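Local coordinates for protein RNA-dependent RNA Polymerase (Bombyx mori cytoplasmic polyhedrosis virus, PDB 6TZ0) that synthesises RNA on an RNA template, carrying out transcription and genome replication for a double-stranded RNA virus, at residues G1052-F1057 with S1189-Q1194. Numbering follows the deposited sequence.
Sequences GSDGWF and SITSNQ
D1054, F1057 and I1190 carry most of this contact, in which the first turn of helix 1054-1062 rests against a type I beta turn, I1190 to N1193, in the loop between helix 1174-1188 and strand 1196-1202. Both pieces belong to the C-terminal family region of the polymerase, near the protein surface and away from the known nucleotide and metal sites. S1053 takes the N-cap position; its OG hydrogen-bonds to the carbonyl oxygens of N1048 and S1050 in the preceding loop, which must share its single proton. The helix starts with F1057 N donating to S1053 O at 3.0 Å. D1054 suits the first turn of a helix, where the dipole probably favours a carboxylate. Its CG stands anti to the carbonyl carbon (chi1 -72°), and the carboxylate reaches the turn: OD2 lies 3.3 Å from the methyl CG2 of T1191. OD1 is near I1190 O, but both are acceptors, so they form no hydrogen bond; that carbonyl instead receives N1193 N, closing the turn. I1190 supplies branched hydrocarbon: CG2 approaches D1054 O and lies 3.9 Å from D1054 CB. Its side chain also touches A1058 one turn further on and F864 of another loop, so the same residue joins three parts of the fold. F1057, its CG anti to the backbone N (chi1 -164°), brings a flat, nonpolar ring that suits packing on the backbone of N1193 and Q1194. No hydrogen bond crosses the interface, and at its far end F1057 CE2 meets the carbonyl oxygen of N1193 obliquely at 3.7 Å.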
loop_
_atom_site.group_PDB
_atom_site.type_symbol
_atom_site.label_atom_id
_atom_site.label_comp_id
_atom_site.label_asym_id
_atom_site.label_seq_id
_atom_site.Cartn_x
_atom_site.Cartn_y
_atom_site.Cartn_z
ATOM N N GLY A 1052 -0.404 -27.969 -32.594
ATOM C CA GLY A 1052 0.893 -28.418 -33.041
ATOM C C GLY A 1052 2.038 -27.971 -32.161
ATOM O O GLY A 1052 3.112 -28.579 -32.217
ATOM N N SER A 1053 1.836 -26.943 -31.341
ATOM C CA SER A 1053 2.901 -26.384 -30.525
ATOM C C SER A 1053 3.228 -27.306 -29.354
ATOM O O SER A 1053 2.530 -28.283 -29.075
ATOM C CB SER A 1053 2.508 -25.004 -30.012
ATOM O OG SER A 1053 1.394 -25.091 -29.147
ATOM N N ASP A 1054 4.319 -26.978 -28.660
ATOM C CA ASP A 1054 4.797 -27.822 -27.571
ATOM C C ASP A 1054 3.987 -27.649 -26.295
ATOM O O ASP A 1054 3.868 -28.598 -25.518
ATOM C CB ASP A 1054 6.274 -27.542 -27.302
ATOM C CG ASP A 1054 7.173 -28.077 -28.397
ATOM O OD1 ASP A 1054 6.824 -29.112 -29.000
ATOM O OD2 ASP A 1054 8.217 -27.457 -28.668
ATOM N N GLY A 1055 3.430 -26.462 -26.053
ATOM C CA GLY A 1055 2.558 -26.293 -24.902
ATOM C C GLY A 1055 1.244 -27.031 -25.073
ATOM O O GLY A 1055 0.751 -27.667 -24.134
ATOM N N TRP A 1056 0.680 -26.973 -26.283
ATOM C CA TRP A 1056 -0.499 -27.760 -26.632
ATOM C C TRP A 1056 -0.248 -29.250 -26.473
ATOM O O TRP A 1056 -1.083 -29.971 -25.919
ATOM C CB TRP A 1056 -0.897 -27.475 -28.072
ATOM C CG TRP A 1056 -2.063 -28.260 -28.542
ATOM C CD1 TRP A 1056 -3.372 -28.026 -28.268
ATOM C CD2 TRP A 1056 -2.022 -29.461 -29.314
ATOM N NE1 TRP A 1056 -4.155 -28.985 -28.855
ATOM C CE2 TRP A 1056 -3.348 -29.883 -29.497
ATOM C CE3 TRP A 1056 -0.990 -30.216 -29.876
ATOM C CZ2 TRP A 1056 -3.672 -31.021 -30.222
ATOM C CZ3 TRP A 1056 -1.313 -31.347 -30.593
ATOM C CH2 TRP A 1056 -2.642 -31.739 -30.761
ATOM N N PHE A 1057 0.900 -29.729 -26.946
ATOM C CA PHE A 1057 1.169 -31.159 -26.918
ATOM C C PHE A 1057 1.511 -31.625 -25.513
ATOM O O PHE A 1057 1.188 -32.756 -25.139
ATOM C CB PHE A 1057 2.294 -31.480 -27.897
ATOM C CG PHE A 1057 2.413 -32.929 -28.238
ATOM C CD1 PHE A 1057 1.468 -33.534 -29.042
ATOM C CD2 PHE A 1057 3.491 -33.675 -27.802
ATOM C CE1 PHE A 1057 1.573 -34.862 -29.374
ATOM C CE2 PHE A 1057 3.606 -35.003 -28.141
ATOM C CZ PHE A 1057 2.642 -35.597 -28.923
ATOM N N SER A 1189 11.970 -32.049 -22.417
ATOM C CA SER A 1189 12.269 -32.348 -23.815
ATOM C C SER A 1189 11.003 -32.466 -24.646
ATOM O O SER A 1189 10.791 -33.453 -25.349
ATOM C CB SER A 1189 13.082 -33.626 -23.921
ATOM O OG SER A 1189 12.335 -34.735 -23.470
ATOM N N ILE A 1190 10.132 -31.458 -24.579
ATOM C CA ILE A 1190 8.879 -31.518 -25.326
ATOM C C ILE A 1190 9.128 -31.243 -26.804
ATOM O O ILE A 1190 8.344 -31.652 -27.670
ATOM C CB ILE A 1190 7.862 -30.529 -24.730
ATOM C CG1 ILE A 1190 7.859 -30.675 -23.228
ATOM C CG2 ILE A 1190 6.444 -30.849 -25.186
ATOM C CD1 ILE A 1190 7.001 -29.716 -22.526
ATOM N N THR A 1191 10.240 -30.573 -27.117
ATOM C CA THR A 1191 10.483 -30.104 -28.478
ATOM C C THR A 1191 10.781 -31.250 -29.435
ATOM O O THR A 1191 10.485 -31.159 -30.631
ATOM C CB THR A 1191 11.635 -29.110 -28.486
ATOM O OG1 THR A 1191 12.822 -29.760 -28.021
ATOM C CG2 THR A 1191 11.329 -27.959 -27.572
ATOM N N SER A 1192 11.365 -32.335 -28.933
ATOM C CA SER A 1192 11.650 -33.468 -29.803
ATOM C C SER A 1192 10.682 -34.616 -29.550
ATOM O O SER A 1192 10.872 -35.722 -30.067
ATOM C CB SER A 1192 13.100 -33.917 -29.619
ATOM O OG SER A 1192 13.332 -34.380 -28.303
ATOM N N ASN A 1193 9.639 -34.373 -28.764
ATOM C CA ASN A 1193 8.683 -35.418 -28.433
ATOM C C ASN A 1193 7.629 -35.528 -29.530
ATOM O O ASN A 1193 6.861 -34.594 -29.767
ATOM C CB ASN A 1193 8.040 -35.108 -27.080
ATOM C CG ASN A 1193 7.341 -36.301 -26.466
ATOM O OD1 ASN A 1193 7.234 -37.364 -27.070
ATOM N ND2 ASN A 1193 6.892 -36.138 -25.237
ATOM N N GLN A 1194 7.600 -36.681 -30.200
ATOM C CA GLN A 1194 6.708 -36.911 -31.332
ATOM C C GLN A 1194 5.563 -37.855 -30.982
ATOM O O GLN A 1194 4.858 -38.322 -31.878
ATOM C CB GLN A 1194 7.490 -37.455 -32.527
ATOM C CG GLN A 1194 8.466 -36.471 -33.136
ATOM C CD GLN A 1194 9.223 -37.062 -34.305
ATOM O OE1 GLN A 1194 9.065 -38.238 -34.616
ATOM N NE2 GLN A 1194 10.046 -36.250 -34.962
#